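Local atomic coordinates of sulfur oxidation protein soxB (Thermus thermophilus, PDB entry 2WDE), a protein that probably acts as a dimanganese hydrolase of the 5'-nucleotidase family in bacterial sulfur oxidation, releasing sulfate from bound sulfur intermediates. Residues D36-A41 with G130-T135; W406-L411 with W418-A423. One frame throughout, in Å; residues are numbered along the deposited sequence.

Interaction 1 (D36-A41 with G130-T135). With MN (manganese (II) ion), chain F; MN (manganese (II) ion), chain G; THJ (thiosulfate), chain H.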
loop_
_atom_site.group_PDB
_atom_site.type_symbol
_atom_site.label_atom_id
_atom_site.label_comp_id
_atom_site.label_asym_id
_atom_site.label_seq_id
_atom_site.Cartn_x
_atom_site.Cartn_y
_atom_site.Cartn_z
ATOM N N ASP A 36 -4.121 -3.970 -2.230
ATOM C CA ASP A 36 -2.786 -3.426 -2.442
ATOM C C ASP A 36 -1.722 -4.454 -2.854
ATOM O O ASP A 36 -0.569 -4.428 -2.384
ATOM C CB ASP A 36 -2.360 -2.623 -1.206
ATOM C CG ASP A 36 -3.252 -1.399 -0.967
ATOM O OD1 ASP A 36 -2.939 -0.300 -1.490
ATOM O OD2 ASP A 36 -4.284 -1.535 -0.271
ATOM N N LEU A 37 -2.100 -5.335 -3.769
ATOM C CA LEU A 37 -1.172 -6.336 -4.277
ATOM C C LEU A 37 -0.024 -5.642 -5.012
ATOM O O LEU A 37 1.104 -6.108 -4.994
ATOM C CB LEU A 37 -1.898 -7.297 -5.227
ATOM C CG LEU A 37 -1.074 -8.390 -5.916
ATOM C CD1 LEU A 37 -0.398 -9.333 -4.936
ATOM C CD2 LEU A 37 -1.956 -9.174 -6.884
ATOM N N HIS A 38 -0.318 -4.509 -5.639
ATOM C CA HIS A 38 0.700 -3.764 -6.384
ATOM C C HIS A 38 1.474 -4.645 -7.364
ATOM O O HIS A 38 2.706 -4.646 -7.395
ATOM C CB HIS A 38 1.623 -2.992 -5.435
ATOM C CG HIS A 38 0.996 -1.753 -4.869
ATOM N ND1 HIS A 38 0.986 -0.549 -5.543
ATOM C CD2 HIS A 38 0.371 -1.525 -3.688
ATOM C CE1 HIS A 38 0.371 0.364 -4.809
ATOM N NE2 HIS A 38 -0.017 -0.203 -3.679
ATOM N N GLY A 39 0.719 -5.397 -8.162
ATOM C CA GLY A 39 1.214 -6.274 -9.210
ATOM C C GLY A 39 2.282 -7.286 -8.835
ATOM O O GLY A 39 2.941 -7.843 -9.707
ATOM N N GLN A 40 2.441 -7.559 -7.543
ATOM C CA GLN A 40 3.474 -8.483 -7.114
ATOM C C GLN A 40 3.187 -9.931 -7.511
ATOM O O GLN A 40 2.505 -10.675 -6.808
ATOM C CB GLN A 40 3.778 -8.307 -5.631
ATOM C CG GLN A 40 4.294 -6.880 -5.324
ATOM C CD GLN A 40 5.612 -6.594 -6.033
ATOM O OE1 GLN A 40 6.609 -7.265 -5.773
ATOM N NE2 GLN A 40 5.593 -5.675 -7.010
ATOM N N ALA A 41 3.744 -10.313 -8.654
ATOM C CA ALA A 41 3.513 -11.618 -9.252
ATOM C C ALA A 41 4.201 -12.784 -8.571
ATOM O O ALA A 41 3.737 -13.922 -8.658
ATOM C CB ALA A 41 3.911 -11.575 -10.720
ATOM N N GLY A 130 -9.266 -4.900 -2.908
ATOM C CA GLY A 130 -9.264 -3.527 -2.449
ATOM C C GLY A 130 -8.584 -2.479 -3.317
ATOM O O GLY A 130 -8.598 -1.307 -2.966
ATOM N N GLY A 131 -8.005 -2.872 -4.443
ATOM C CA GLY A 131 -7.371 -1.893 -5.321
ATOM C C GLY A 131 -5.862 -1.764 -5.148
ATOM O O GLY A 131 -5.265 -2.435 -4.299
ATOM N N ASP A 132 -5.245 -0.899 -5.963
ATOM C CA ASP A 132 -3.787 -0.773 -6.000
ATOM C C ASP A 132 -3.282 -2.145 -6.377
ATOM O O ASP A 132 -2.342 -2.683 -5.794
ATOM C CB ASP A 132 -3.198 -0.310 -4.667
ATOM C CG ASP A 132 -3.167 1.187 -4.552
ATOM O OD1 ASP A 132 -3.699 1.847 -5.481
ATOM O OD2 ASP A 132 -2.676 1.713 -3.529
ATOM N N THR A 133 -3.951 -2.707 -7.372
ATOM C CA THR A 133 -3.665 -4.044 -7.861
ATOM C C THR A 133 -2.873 -4.112 -9.171
ATOM O O THR A 133 -1.975 -4.939 -9.317
ATOM C CB THR A 133 -4.993 -4.802 -8.067
ATOM O OG1 THR A 133 -5.803 -4.683 -6.890
ATOM C CG2 THR A 133 -4.737 -6.273 -8.387
ATOM N N TRP A 134 -3.307 -3.336 -10.154
ATOM C CA TRP A 134 -2.796 -3.431 -11.525
ATOM C C TRP A 134 -1.399 -2.916 -11.790
ATOM O O TRP A 134 -0.815 -3.211 -12.843
ATOM C CB TRP A 134 -3.729 -2.665 -12.466
ATOM C CG TRP A 134 -5.105 -3.233 -12.581
ATOM C CD1 TRP A 134 -5.540 -4.458 -12.139
ATOM C CD2 TRP A 134 -6.197 -2.645 -13.287
ATOM N NE1 TRP A 134 -6.868 -4.631 -12.470
ATOM C CE2 TRP A 134 -7.296 -3.528 -13.168
ATOM C CE3 TRP A 134 -6.382 -1.414 -13.941
ATOM C CZ2 TRP A 134 -8.554 -3.231 -13.709
ATOM C CZ3 TRP A 134 -7.630 -1.128 -14.489
ATOM C CH2 TRP A 134 -8.704 -2.033 -14.358
ATOM N N THR A 135 -0.908 -2.081 -10.882
ATOM C CA THR A 135 0.334 -1.355 -11.103
ATOM C C THR A 135 1.535 -1.717 -10.232
ATOM O O THR A 135 1.439 -2.520 -9.297
ATOM C CB THR A 135 0.035 0.145 -10.927
ATOM O OG1 THR A 135 -0.618 0.334 -9.665
ATOM C CG2 THR A 135 -0.904 0.646 -12.036
HETATM MN MN MN F . -1.197 0.757 -2.056
HETATM MN MN MN G . -3.523 3.437 -2.390
HETATM S S1 THJ H . -0.228 3.873 -1.661
HETATM O O1 THJ H . -1.354 4.390 -2.412
HETATM O O2 THJ H . 0.199 2.546 -2.095
HETATM O O3 THJ H . -0.440 3.951 -0.218
HETATM S S2 THJ H . 1.336 5.111 -2.062
HETATM O O HOH W 1 -4.856 -5.816 -4.705
HETATM O O HOH W 2 -2.161 2.131 -1.034
#
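The imidazole of His38 lies across the backbone of Asp132, whose carbonyl O sits 3.5 Å above the His38 ring plane and toward its rim, and Asp132 CB also lies over a face of the ring. With His38 CG anti to its carbonyl carbon (chi1 -76°), the ring swings back toward the facing loop and brings NE2 to 2.2 Å from the manganese of chain F. Asp36 OD1 binds this ion at 2.1 Å. Asp132 OD2 bridges the metal pair, 2.3 Å from the chain F manganese and 2.2 Å from the chain G manganese. Asp36 and Asp132 run side by side in the same direction, but their carboxylates are turned 84° apart; OD1 of Asp36 and OD2 of Asp132 come within 2.9 Å, a closeness probably tolerated because both bind the chain F manganese. Thiosulfate O2 and O1 bind one ion each, and a water joins both. His288 also belongs to the first site, and His163, His263 and His286 to the second; His286 is a polar partner of Asp36 as well. In the second shell, Asn136 OD1 takes the hydrogen bond of His38 ND1, fixing the ring's rotation, and the backbone N of Trp164 holds Asp132 OD1. The backbones are laced together by Asp36 N to Gly131 O (2.8 Å), His38 N to Asp132 O (2.7 Å) and Gly39 N to Thr133 O. A further water accepts from Leu37 N and donates to Thr133 OG1, a hydroxyl also bonded to Asp129. Both loops leave the C-terminal ends of neighbouring parallel strands, 29-34 and 124-129, of one mixed sheet, as in metallophosphoesterases; Leu37 and Thr133 pack on helix 146-155, and Trp134 lies against that helix and helix 170-179.

Interaction 2 (W406-L411 with W418-A423). With THJ (thiosulfate), chain H; TBU (tertiary-butyl alcohol), chain E.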
loop_
_atom_site.group_PDB
_atom_site.type_symbol
_atom_site.label_atom_id
_atom_site.label_comp_id
_atom_site.label_asym_id
_atom_site.label_seq_id
_atom_site.Cartn_x
_atom_site.Cartn_y
_atom_site.Cartn_z
ATOM N N TRP A 406 4.019 1.054 -1.107
ATOM C CA TRP A 406 4.344 -0.126 -1.874
ATOM C C TRP A 406 5.858 -0.335 -2.002
ATOM O O TRP A 406 6.648 0.598 -1.861
ATOM C CB TRP A 406 3.666 -0.109 -3.252
ATOM C CG TRP A 406 3.773 1.175 -4.036
ATOM C CD1 TRP A 406 2.892 2.217 -4.022
ATOM C CD2 TRP A 406 4.688 1.437 -5.113
ATOM N NE1 TRP A 406 3.249 3.150 -4.963
ATOM C CE2 TRP A 406 4.347 2.695 -5.648
ATOM C CE3 TRP A 406 5.823 0.781 -5.600
ATOM C CZ2 TRP A 406 5.079 3.294 -6.673
ATOM C CZ3 TRP A 406 6.541 1.366 -6.638
ATOM C CH2 TRP A 406 6.167 2.614 -7.156
ATOM N N GLY A 407 6.254 -1.568 -2.285
ATOM C CA GLY A 407 7.663 -1.900 -2.394
ATOM C C GLY A 407 7.877 -3.355 -2.023
ATOM O O GLY A 407 6.965 -4.182 -2.128
ATOM N N THR A 408 9.095 -3.671 -1.591
ATOM C CA THR A 408 9.452 -5.044 -1.250
ATOM C C THR A 408 10.602 -4.988 -0.250
ATOM O O THR A 408 11.052 -3.902 0.107
ATOM C CB THR A 408 9.804 -5.832 -2.533
ATOM O OG1 THR A 408 9.913 -7.230 -2.249
ATOM C CG2 THR A 408 11.100 -5.332 -3.119
ATOM N N THR A 409 11.048 -6.146 0.222
ATOM C CA THR A 409 12.129 -6.214 1.200
ATOM C C THR A 409 13.234 -7.159 0.743
ATOM O O THR A 409 12.984 -8.327 0.445
ATOM C CB THR A 409 11.605 -6.649 2.589
ATOM O OG1 THR A 409 10.512 -5.813 2.970
ATOM C CG2 THR A 409 12.729 -6.563 3.640
ATOM N N ILE A 410 14.463 -6.662 0.716
ATOM C CA ILE A 410 15.601 -7.488 0.313
ATOM C C ILE A 410 16.336 -8.005 1.549
ATOM O O ILE A 410 16.767 -7.229 2.387
ATOM C CB ILE A 410 16.588 -6.712 -0.604
ATOM C CG1 ILE A 410 15.856 -5.999 -1.745
ATOM C CG2 ILE A 410 17.677 -7.644 -1.130
ATOM C CD1 ILE A 410 15.038 -6.918 -2.621
ATOM N N LEU A 411 16.511 -9.316 1.637
ATOM C CA LEU A 411 17.205 -9.928 2.777
ATOM C C LEU A 411 18.732 -9.827 2.640
ATOM O O LEU A 411 19.255 -9.681 1.542
ATOM C CB LEU A 411 16.819 -11.415 2.888
ATOM C CG LEU A 411 15.335 -11.763 3.064
ATOM C CD1 LEU A 411 15.173 -13.281 3.265
ATOM C CD2 LEU A 411 14.755 -11.001 4.231
ATOM N N TRP A 418 15.939 -6.559 -11.487
ATOM C CA TRP A 418 15.117 -5.539 -12.128
ATOM C C TRP A 418 13.698 -5.668 -11.583
ATOM O O TRP A 418 12.993 -4.680 -11.416
ATOM C CB TRP A 418 15.098 -5.725 -13.650
ATOM C CG TRP A 418 16.095 -4.864 -14.365
ATOM C CD1 TRP A 418 17.289 -5.264 -14.897
ATOM C CD2 TRP A 418 16.007 -3.453 -14.594
ATOM N NE1 TRP A 418 17.937 -4.193 -15.471
ATOM C CE2 TRP A 418 17.173 -3.069 -15.299
ATOM C CE3 TRP A 418 15.059 -2.472 -14.270
ATOM C CZ2 TRP A 418 17.411 -1.753 -15.687
ATOM C CZ3 TRP A 418 15.293 -1.169 -14.665
ATOM C CH2 TRP A 418 16.467 -0.816 -15.355
ATOM N N ASP A 419 13.267 -6.897 -11.321
ATOM C CA ASP A 419 11.919 -7.081 -10.796
ATOM C C ASP A 419 11.765 -6.316 -9.480
ATOM O O ASP A 419 10.745 -5.670 -9.245
ATOM C CB ASP A 419 11.547 -8.560 -10.656
ATOM C CG ASP A 419 10.035 -8.782 -10.679
ATOM O OD1 ASP A 419 9.361 -8.245 -11.584
ATOM O OD2 ASP A 419 9.511 -9.454 -9.766
ATOM N N HIS A 420 12.803 -6.336 -8.650
ATOM C CA HIS A 420 12.784 -5.571 -7.409
ATOM C C HIS A 420 12.751 -4.073 -7.711
ATOM O O HIS A 420 12.025 -3.318 -7.060
ATOM C CB HIS A 420 14.023 -5.873 -6.555
ATOM C CG HIS A 420 14.100 -7.286 -6.064
ATOM N ND1 HIS A 420 15.223 -8.072 -6.233
ATOM C CD2 HIS A 420 13.209 -8.045 -5.380
ATOM C CE1 HIS A 420 15.027 -9.245 -5.656
ATOM N NE2 HIS A 420 13.811 -9.257 -5.136
ATOM N N LEU A 421 13.575 -3.621 -8.657
ATOM C CA LEU A 421 13.597 -2.189 -8.982
ATOM C C LEU A 421 12.208 -1.702 -9.375
ATOM O O LEU A 421 11.806 -0.600 -9.005
ATOM C CB LEU A 421 14.608 -1.863 -10.090
ATOM C CG LEU A 421 16.106 -2.063 -9.824
ATOM C CD1 LEU A 421 16.899 -1.412 -10.972
ATOM C CD2 LEU A 421 16.518 -1.469 -8.480
ATOM N N TYR A 422 11.487 -2.513 -10.149
ATOM C CA TYR A 422 10.131 -2.169 -10.568
ATOM C C TYR A 422 9.173 -2.226 -9.373
ATOM O O TYR A 422 8.285 -1.396 -9.257
ATOM C CB TYR A 422 9.635 -3.082 -11.696
ATOM C CG TYR A 422 10.409 -2.966 -13.004
ATOM C CD1 TYR A 422 10.766 -1.724 -13.527
ATOM C CD2 TYR A 422 10.803 -4.108 -13.698
ATOM C CE1 TYR A 422 11.478 -1.627 -14.729
ATOM C CE2 TYR A 422 11.504 -4.024 -14.899
ATOM C CZ TYR A 422 11.839 -2.788 -15.411
ATOM O OH TYR A 422 12.557 -2.738 -16.595
ATOM N N ALA A 423 9.397 -3.165 -8.455
ATOM C CA ALA A 423 8.560 -3.253 -7.254
ATOM C C ALA A 423 8.764 -2.012 -6.379
ATOM O O ALA A 423 7.862 -1.590 -5.667
ATOM C CB ALA A 423 8.888 -4.508 -6.459
HETATM S S1 THJ H . -0.228 3.873 -1.661
HETATM O O1 THJ H . -1.354 4.390 -2.412
HETATM O O2 THJ H . 0.199 2.546 -2.095
HETATM O O3 THJ H . -0.440 3.951 -0.218
HETATM S S2 THJ H . 1.336 5.111 -2.062
HETATM O O TBU E . 8.586 -1.699 -19.293
HETATM C C TBU E . 9.592 -0.688 -19.240
HETATM C C1 TBU E . 8.984 0.703 -19.420
HETATM C C2 TBU E . 10.596 -0.915 -20.365
HETATM C C3 TBU E . 10.275 -0.773 -17.883
#
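The carbonyl O of Ala423 is met by two C-H groups: Trp406 CE3 reaches it at 3.1 Å in the plane of the indole, and Gly407 CA at 3.3 Å in a nearly straight C-H...O contact (160° at the hydrogen). No conventional hydrogen bond joins the segments. The five-membered end of the indole serves the ligand, with Trp406 CD1 placed 3.3 Å from thiosulfate O2, again at the ring edge. The indole also stacks on the His38 ring. Replacing Trp406 with alanine is likely to remove that stacking and open a gap between the thiosulfate and helix 418-425. Farther along, Ile410 CD1 sits over the centre of the His420 ring, a CH-pi contact of 3.5 Å to the centroid. Thr408 turns OG1 anti to the backbone N (chi1 -169°), where His44 ND1 and Tyr45 O bond it; the same turn sets CG2 between the backbone N and the carbonyl carbon, against Ala423 CB and His420 CD2. His420 ND1 accepts from Thr417 N, which steadies the ring under the isoleucine. This is a loop packed against a helix within the C-terminal domain of the 5'-nucleotidase family, its aromatic end lining the thiosulfate site beside the manganese pair.

In the fold
Interaction 1 lies wholly ahead of interaction 2 along the chain, yet their centres lie about 13 Å apart. The first joins two loops of the metal-binding N-terminal half, built on the sheet that contains strands 29-34 and 124-129; the second joins a loop following strand 398-401 to helix 418-425 in the C-terminal domain. They meet directly where His38 CE1 approaches Trp406 CD1 at 3.2 Å and Gln40 NE2 approaches Ala423 CB at 3.5 Å. Thiosulfate touches both. The ligand pocket is therefore composite: interaction 1 supplies metal ligands, and interaction 2 contributes the indole of Trp406, from the C-terminal domain.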